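Local coordinates for protein synthesis inhibitor I (Hordeum vulgare, PDB 4FBC), which belongs to the plant ribosome-inactivating proteins, is probably an inhibitor of protein synthesis, and in this model holds adenosine monophosphate in a pocket, at residues A[92-95]-A[99-102]; A[13-18]-A[37-42]; A[184-189]-A[201-206]. The protein carries 3 engineered substitutions. All coordinates share one frame; numbering follows the deposited sequence.

Interaction 1. Residues A[92-95]-A[99-102]; sequences FKSS and WWEL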
loop_
_atom_site.group_PDB
_atom_site.type_symbol
_atom_site.label_atom_id
_atom_site.label_comp_id
_atom_site.label_asym_id
_atom_site.label_seq_id
_atom_site.Cartn_x
_atom_site.Cartn_y
_atom_site.Cartn_z
ATOM N N PHE A 92 -4.488 10.620 7.546
ATOM C CA PHE A 92 -3.190 10.891 8.166
ATOM C C PHE A 92 -3.349 11.908 9.286
ATOM O O PHE A 92 -4.228 12.767 9.240
ATOM C CB PHE A 92 -2.137 11.343 7.149
ATOM C CG PHE A 92 -2.433 12.665 6.502
ATOM C CD1 PHE A 92 -2.060 13.854 7.114
ATOM C CD2 PHE A 92 -3.062 12.717 5.269
ATOM C CE1 PHE A 92 -2.329 15.071 6.517
ATOM C CE2 PHE A 92 -3.329 13.932 4.660
ATOM C CZ PHE A 92 -2.962 15.108 5.283
ATOM N N LYS A 93 -2.495 11.804 10.295
ATOM C CA LYS A 93 -2.668 12.601 11.502
ATOM C C LYS A 93 -1.520 13.595 11.651
ATOM O O LYS A 93 -0.359 13.200 11.746
ATOM C CB LYS A 93 -2.744 11.666 12.715
ATOM C CG LYS A 93 -3.100 12.344 14.024
ATOM C CD LYS A 93 -3.067 11.324 15.145
ATOM C CE LYS A 93 -3.567 11.897 16.456
ATOM N NZ LYS A 93 -3.438 10.898 17.565
ATOM N N SER A 94 -1.847 14.886 11.662
ATOM C CA SER A 94 -0.844 15.938 11.793
ATOM C C SER A 94 -0.444 16.152 13.255
ATOM O O SER A 94 -1.045 15.573 14.159
ATOM C CB SER A 94 -1.347 17.240 11.168
ATOM O OG SER A 94 -2.603 17.633 11.697
ATOM N N SER A 95 0.577 16.973 13.483
ATOM C CA SER A 95 1.137 17.143 14.827
ATOM C C SER A 95 0.186 17.789 15.845
ATOM O O SER A 95 0.347 17.596 17.053
ATOM C CB SER A 95 2.457 17.922 14.766
ATOM O OG SER A 95 2.269 19.201 14.193
ATOM N N TRP A 99 -6.934 14.581 12.439
ATOM C CA TRP A 99 -7.030 13.547 11.409
ATOM C C TRP A 99 -7.544 14.151 10.106
ATOM O O TRP A 99 -8.612 14.784 10.074
ATOM C CB TRP A 99 -7.951 12.408 11.857
ATOM C CG TRP A 99 -7.264 11.353 12.688
ATOM C CD1 TRP A 99 -7.371 11.169 14.036
ATOM C CD2 TRP A 99 -6.365 10.337 12.214
ATOM N NE1 TRP A 99 -6.591 10.104 14.432
ATOM C CE2 TRP A 99 -5.969 9.574 13.332
ATOM C CE3 TRP A 99 -5.864 9.998 10.954
ATOM C CZ2 TRP A 99 -5.088 8.491 13.223
ATOM C CZ3 TRP A 99 -4.987 8.932 10.848
ATOM C CH2 TRP A 99 -4.612 8.187 11.976
ATOM N N TRP A 100 -6.766 13.972 9.044
ATOM C CA TRP A 100 -7.147 14.406 7.711
ATOM C C TRP A 100 -7.573 13.182 6.920
ATOM O O TRP A 100 -6.979 12.114 7.060
ATOM C CB TRP A 100 -5.971 15.103 7.026
ATOM C CG TRP A 100 -5.483 16.286 7.794
ATOM C CD1 TRP A 100 -4.531 16.299 8.774
ATOM C CD2 TRP A 100 -5.930 17.638 7.651
ATOM N NE1 TRP A 100 -4.355 17.580 9.245
ATOM C CE2 TRP A 100 -5.207 18.418 8.575
ATOM C CE3 TRP A 100 -6.880 18.262 6.837
ATOM C CZ2 TRP A 100 -5.402 19.794 8.704
ATOM C CZ3 TRP A 100 -7.066 19.626 6.961
ATOM C CH2 TRP A 100 -6.330 20.378 7.887
ATOM N N GLU A 101 -8.616 13.323 6.113
ATOM C CA GLU A 101 -9.101 12.204 5.311
ATOM C C GLU A 101 -9.084 12.515 3.816
ATOM O O GLU A 101 -9.135 13.677 3.402
ATOM C CB GLU A 101 -10.501 11.789 5.750
ATOM C CG GLU A 101 -11.542 12.877 5.586
ATOM C CD GLU A 101 -12.892 12.458 6.137
ATOM O OE1 GLU A 101 -13.067 11.255 6.456
ATOM O OE2 GLU A 101 -13.775 13.334 6.234
ATOM N N LEU A 102 -9.017 11.455 3.016
ATOM C CA LEU A 102 -8.922 11.571 1.568
ATOM C C LEU A 102 -10.258 11.263 0.906
ATOM O O LEU A 102 -10.379 11.281 -0.327
ATOM C CB LEU A 102 -7.845 10.623 1.036
ATOM C CG LEU A 102 -6.441 11.035 1.462
ATOM C CD1 LEU A 102 -5.472 9.865 1.331
ATOM C CD2 LEU A 102 -5.984 12.198 0.600
#
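Phe-92 and Trp-100 face each other as an antiparallel hydrogen-bonded pair, Phe-92 N giving to Trp-100 O at 2.9 Å and Trp-100 N to Phe-92 O at 2.8 Å, the latter almost straight. On their face of the sheet the Phe-92 ring lies against Trp-100. The Phe-92 chi1 of 65° sets CG between the backbone N and the carbonyl carbon and swings the ring toward the neighbouring strand, where Trp-100 CB sits over one face, 3.7 Å from the Phe-92 centroid. Beyond CB the five-membered ring of the indole runs nearly parallel to the phenyl, planes at 20°, but displaced laterally with little ring-on-ring area, centroids 4.8 Å apart. The indole is pinned at its edge: Trp-100 NE1 donates to Ser-94 OG at 3.0 Å, close to the ring plane. That hydroxyl also pairs with Asp-96, and Arg-149 makes a cation-pi contact with Trp-100. The other face carries Lys-93 and Trp-99, a non-hydrogen-bonded pair. Lys-93 CB stands over the middle of the six-membered ring of Trp-99, 3.7 Å from its centroid, and the extended chain carries CD past NE1. Cross-strand pairs on both faces close the beta hairpin 89-93/99-101 of the mixed sheet.

Interaction 2. Residues A[13-18]-A[37-42]; sequences PLFTAT and NKLRNP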
loop_
_atom_site.group_PDB
_atom_site.type_symbol
_atom_site.label_atom_id
_atom_site.label_comp_id
_atom_site.label_asym_id
_atom_site.label_seq_id
_atom_site.Cartn_x
_atom_site.Cartn_y
_atom_site.Cartn_z
ATOM N N PRO A 13 -6.168 0.371 15.398
ATOM C CA PRO A 13 -5.434 -0.383 14.375
ATOM C C PRO A 13 -5.162 -1.822 14.803
ATOM O O PRO A 13 -4.935 -2.074 15.987
ATOM C CB PRO A 13 -4.112 0.386 14.264
ATOM C CG PRO A 13 -3.942 1.034 15.615
ATOM C CD PRO A 13 -5.334 1.411 16.031
ATOM N N LEU A 14 -5.192 -2.751 13.852
ATOM C CA LEU A 14 -4.852 -4.145 14.135
ATOM C C LEU A 14 -3.370 -4.294 14.498
ATOM O O LEU A 14 -2.995 -5.194 15.255
ATOM C CB LEU A 14 -5.206 -5.030 12.937
ATOM C CG LEU A 14 -6.713 -5.163 12.715
ATOM C CD1 LEU A 14 -7.021 -5.676 11.321
ATOM C CD2 LEU A 14 -7.310 -6.089 13.770
ATOM N N PHE A 15 -2.547 -3.407 13.944
ATOM C CA PHE A 15 -1.133 -3.303 14.283
ATOM C C PHE A 15 -0.600 -1.950 13.838
ATOM O O PHE A 15 -1.255 -1.226 13.079
ATOM C CB PHE A 15 -0.311 -4.436 13.640
ATOM C CG PHE A 15 -0.301 -4.408 12.134
ATOM C CD1 PHE A 15 -1.320 -5.012 11.416
ATOM C CD2 PHE A 15 0.729 -3.785 11.440
ATOM C CE1 PHE A 15 -1.331 -4.989 10.035
ATOM C CE2 PHE A 15 0.736 -3.762 10.044
ATOM C CZ PHE A 15 -0.291 -4.365 9.342
ATOM N N THR A 16 0.589 -1.610 14.321
ATOM C CA THR A 16 1.263 -0.403 13.875
ATOM C C THR A 16 2.658 -0.765 13.377
ATOM O O THR A 16 3.405 -1.469 14.062
ATOM C CB THR A 16 1.355 0.657 14.985
ATOM O OG1 THR A 16 0.031 1.085 15.343
ATOM C CG2 THR A 16 2.151 1.866 14.507
ATOM N N ALA A 17 2.993 -0.309 12.174
ATOM C CA ALA A 17 4.349 -0.459 11.649
ATOM C C ALA A 17 5.029 0.898 11.693
ATOM O O ALA A 17 4.443 1.902 11.298
ATOM C CB ALA A 17 4.324 -1.001 10.213
ATOM N N THR A 18 6.274 0.937 12.159
ATOM C CA THR A 18 6.962 2.206 12.329
ATOM C C THR A 18 8.265 2.210 11.541
ATOM O O THR A 18 8.989 1.208 11.517
ATOM C CB THR A 18 7.237 2.494 13.827
ATOM O OG1 THR A 18 5.991 2.629 14.523
ATOM C CG2 THR A 18 8.036 3.776 14.002
ATOM N N ASN A 37 3.563 -9.295 6.324
ATOM C CA ASN A 37 3.405 -10.443 7.205
ATOM C C ASN A 37 2.193 -10.287 8.126
ATOM O O ASN A 37 1.414 -11.224 8.297
ATOM C CB ASN A 37 4.680 -10.675 8.023
ATOM C CG ASN A 37 4.548 -11.836 8.993
ATOM O OD1 ASN A 37 4.477 -11.636 10.205
ATOM N ND2 ASN A 37 4.507 -13.058 8.464
ATOM N N LYS A 38 2.025 -9.099 8.698
ATOM C CA LYS A 38 0.896 -8.852 9.589
ATOM C C LYS A 38 -0.454 -8.733 8.871
ATOM O O LYS A 38 -1.505 -8.928 9.491
ATOM C CB LYS A 38 1.164 -7.635 10.479
ATOM C CG LYS A 38 2.297 -7.884 11.482
ATOM C CD LYS A 38 2.374 -6.789 12.527
ATOM C CE LYS A 38 3.228 -7.234 13.710
ATOM N NZ LYS A 38 3.328 -6.156 14.741
ATOM N N LEU A 39 -0.426 -8.441 7.575
ATOM C CA LEU A 39 -1.658 -8.316 6.778
ATOM C C LEU A 39 -2.184 -9.660 6.255
ATOM O O LEU A 39 -3.355 -9.778 5.870
ATOM C CB LEU A 39 -1.427 -7.370 5.583
ATOM C CG LEU A 39 -1.309 -5.871 5.832
ATOM C CD1 LEU A 39 -0.925 -5.126 4.543
ATOM C CD2 LEU A 39 -2.630 -5.347 6.390
ATOM N N ARG A 40 -1.328 -10.676 6.249
ATOM C CA ARG A 40 -1.585 -11.894 5.483
ATOM C C ARG A 40 -2.736 -12.724 6.042
ATOM O O ARG A 40 -3.013 -12.715 7.245
ATOM C CB ARG A 40 -0.319 -12.771 5.444
ATOM C CG ARG A 40 -0.174 -13.668 6.671
ATOM C CD ARG A 40 1.238 -14.190 6.929
ATOM N NE ARG A 40 1.232 -15.066 8.105
ATOM C CZ ARG A 40 1.116 -14.662 9.374
ATOM N NH1 ARG A 40 1.017 -13.370 9.684
ATOM N NH2 ARG A 40 1.122 -15.564 10.355
ATOM N N ASN A 41 -3.406 -13.438 5.153
ATOM C CA ASN A 41 -4.280 -14.528 5.557
ATOM C C ASN A 41 -3.419 -15.774 5.736
ATOM O O ASN A 41 -2.968 -16.365 4.753
ATOM C CB ASN A 41 -5.348 -14.762 4.481
ATOM C CG ASN A 41 -6.326 -15.868 4.855
ATOM O OD1 ASN A 41 -6.128 -16.576 5.834
ATOM N ND2 ASN A 41 -7.390 -16.010 4.074
ATOM N N PRO A 42 -3.216 -16.207 6.992
ATOM C CA PRO A 42 -2.291 -17.333 7.191
ATOM C C PRO A 42 -2.759 -18.621 6.504
ATOM O O PRO A 42 -1.947 -19.525 6.295
ATOM C CB PRO A 42 -2.265 -17.513 8.722
ATOM C CG PRO A 42 -2.745 -16.208 9.285
ATOM C CD PRO A 42 -3.740 -15.681 8.264
HETATM O O HOH W 1 3.960 -4.151 13.410
#
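Lys-38 lays its side chain across one face of the Phe-15 ring, with CB 3.6 Å from the ring centroid and only 7° off the normal, a CH-pi contact. From there the chain runs extended toward the base of the ring, so that Lys-38 CD comes within 3.6 Å of Phe-15 CD2. Leu-39 meets the same ring at its edge, near the ring plane, its CD2 lying 3.9 Å from Phe-15 CE1. The phenylalanine therefore sits in a corner made by two consecutive residues in the last turn of helix 25-39. Past the ring a water bridges to strand 16-20: Lys-38 NZ gives to it at 2.5 Å, an unusually short distance whose exact value is doubtful, and the water gives to Thr-16 O at 2.8 Å. Phe-15 is placed by its own backbone bonding to His-66 and by stacking on Phe-65. Arg-40 NH1 folds back to Asn-37 O at 2.6 Å, approaching from above the carbonyl plane. The lysine's methylenes thus cover an aromatic face, while its charged end stays at the wet margin and reaches the strand through water, with no direct hydrogen bond between the segments.

Interaction 3. Residues A[184-189]-A[201-206]; sequences SGFVAG and GKIGNE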
loop_
_atom_site.group_PDB
_atom_site.type_symbol
_atom_site.label_atom_id
_atom_site.label_comp_id
_atom_site.label_asym_id
_atom_site.label_seq_id
_atom_site.Cartn_x
_atom_site.Cartn_y
_atom_site.Cartn_z
ATOM N N SER A 184 9.202 -2.093 -3.650
ATOM C CA SER A 184 9.914 -2.034 -2.371
ATOM C C SER A 184 11.418 -2.173 -2.602
ATOM O O SER A 184 12.219 -1.487 -1.957
ATOM C CB SER A 184 9.396 -3.085 -1.375
ATOM O OG SER A 184 9.741 -4.415 -1.749
ATOM N N GLY A 185 11.791 -3.043 -3.536
ATOM C CA GLY A 185 13.192 -3.217 -3.889
ATOM C C GLY A 185 13.773 -1.953 -4.515
ATOM O O GLY A 185 14.914 -1.578 -4.228
ATOM N N PHE A 186 12.996 -1.309 -5.384
ATOM C CA PHE A 186 13.390 -0.036 -6.006
ATOM C C PHE A 186 13.626 1.063 -4.962
ATOM O O PHE A 186 14.651 1.765 -4.991
ATOM C CB PHE A 186 12.333 0.398 -7.037
ATOM C CG PHE A 186 12.546 1.794 -7.599
ATOM C CD1 PHE A 186 13.390 1.999 -8.681
ATOM C CD2 PHE A 186 11.873 2.885 -7.058
ATOM C CE1 PHE A 186 13.581 3.283 -9.207
ATOM C CE2 PHE A 186 12.062 4.176 -7.571
ATOM C CZ PHE A 186 12.913 4.371 -8.645
ATOM N N VAL A 187 12.687 1.215 -4.033
ATOM C CA VAL A 187 12.846 2.190 -2.965
ATOM C C VAL A 187 14.031 1.832 -2.054
ATOM O O VAL A 187 14.796 2.708 -1.652
ATOM C CB VAL A 187 11.564 2.339 -2.132
ATOM C CG1 VAL A 187 11.812 3.245 -0.935
ATOM C CG2 VAL A 187 10.432 2.892 -3.005
ATOM N N ALA A 188 14.188 0.549 -1.739
ATOM C CA ALA A 188 15.299 0.115 -0.891
ATOM C C ALA A 188 16.613 0.480 -1.567
ATOM O O ALA A 188 17.600 0.792 -0.897
ATOM C CB ALA A 188 15.232 -1.398 -0.647
ATOM N N GLY A 189 16.612 0.447 -2.897
ATOM C CA GLY A 189 17.802 0.736 -3.684
ATOM C C GLY A 189 18.197 2.196 -3.685
ATOM O O GLY A 189 19.346 2.529 -3.999
ATOM N N GLY A 201 14.970 8.768 -7.577
ATOM C CA GLY A 201 14.688 8.037 -8.798
ATOM C C GLY A 201 13.200 7.978 -9.078
ATOM O O GLY A 201 12.385 8.224 -8.191
ATOM N N LYS A 202 12.853 7.665 -10.324
ATOM C CA LYS A 202 11.460 7.521 -10.727
ATOM C C LYS A 202 11.223 6.101 -11.245
ATOM O O LYS A 202 12.114 5.482 -11.836
ATOM C CB LYS A 202 11.099 8.581 -11.782
ATOM C CG LYS A 202 11.268 10.006 -11.274
ATOM C CD LYS A 202 10.922 11.076 -12.311
ATOM C CE LYS A 202 11.046 12.471 -11.691
ATOM N NZ LYS A 202 10.493 13.554 -12.560
ATOM N N ILE A 203 10.026 5.571 -11.014
ATOM C CA ILE A 203 9.726 4.214 -11.465
ATOM C C ILE A 203 9.595 4.164 -12.984
ATOM O O ILE A 203 9.243 5.162 -13.623
ATOM C CB ILE A 203 8.425 3.657 -10.819
ATOM C CG1 ILE A 203 7.187 4.309 -11.442
ATOM C CG2 ILE A 203 8.441 3.838 -9.301
ATOM C CD1 ILE A 203 5.882 3.869 -10.801
ATOM N N GLY A 204 9.872 3.003 -13.564
ATOM C CA GLY A 204 9.731 2.815 -14.999
ATOM C C GLY A 204 8.327 2.383 -15.371
ATOM O O GLY A 204 7.455 2.282 -14.505
ATOM N N ASN A 205 8.108 2.116 -16.655
ATOM C CA ASN A 205 6.782 1.755 -17.152
ATOM C C ASN A 205 6.242 0.419 -16.650
ATOM O O ASN A 205 5.027 0.278 -16.477
ATOM C CB ASN A 205 6.754 1.771 -18.685
ATOM C CG ASN A 205 6.767 3.176 -19.249
ATOM O OD1 ASN A 205 6.387 4.131 -18.569
ATOM N ND2 ASN A 205 7.212 3.310 -20.496
ATOM N N GLU A 206 7.124 -0.558 -16.437
ATOM C CA GLU A 206 6.692 -1.862 -15.923
ATOM C C GLU A 206 6.078 -1.733 -14.534
ATOM O O GLU A 206 4.994 -2.271 -14.280
ATOM C CB GLU A 206 7.852 -2.870 -15.890
ATOM C CG GLU A 206 8.407 -3.265 -17.255
ATOM C CD GLU A 206 9.449 -2.293 -17.773
ATOM O OE1 GLU A 206 9.753 -1.303 -17.077
ATOM O OE2 GLU A 206 9.972 -2.516 -18.887
#
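Phe-186 packs its aromatic ring on a backbone, with one apolar side-chain touch, where helix 181-190 meets the chain that runs from the short strand 200-201 into helix 205-211; this ring carries all of the contact on the helix side. No hydrogen bond crosses between 184-189 and 201-206, and the nearest CA atoms, those of Phe-186 and Ile-203, are 7.8 Å apart, a gap that the phenylalanine side chain spans. With CG anti to the backbone N (chi1 172°), the ring leaves the helix and drives its far end against the backbone opposite. Phe-186 CZ leads, 3.6 Å from Gly-201 C, which meets the ring at its edge and near its plane, and 3.5 Å from Lys-202 O, which comes in obliquely. Gly-201 has no side chain, and CZ rests directly on its backbone. Farther along, Phe-186 CE2 touches the Ile-203 methyl CG2 at 4.0 Å, the two side chains crossing at about a right angle. Ile-203 offers this methyl while the end of its longer branch leads away from the phenylalanine. Lys-202 adds backbone alone to the contact: its CB points away from the helix, and its NZ bonds to Asn-131 O. Helix 181-190 keeps its regular bonding here, Ala-188 N reaching Ser-184 O at 2.8 Å, while on the other side Gly-204 takes the N-cap position of helix 205-211. Around this joint, Leu-134 of strand 134-135 touches both Phe-186 and Ile-203, and its strand pairs with 200-201 through a backbone bond to Gly-201. Val-187 packs on Tyr-28 of helix 25-39 and on Met-173 of helix 157-179, so the helix touches both of those helices as well as the small two-stranded sheet.

Overall arrangement
Interactions 1 and 2 both belong to the six-stranded mixed sheet: 13-18 leads into one of its outermost strands, 16-20, while 92-95 and 99-102 form the hairpin toward its other side. Their nearest atoms are about 8 Å apart. Interaction 3 stands apart, among helices and a small two-stranded sheet, its centre 27 Å from that of interaction 1 and 24 Å from that of interaction 2. Helix 25-39, whose last turn holds Lys-38 and Leu-39, also packs on helix 181-190. The bound adenosine monophosphate lies about 10 Å from the side chain of Phe-92, 11 Å from Leu-39 and 12 Å from Ile-203; strand 89-93 also holds the pocket residues Leu-89 and Glu-90, both touched by Leu-102.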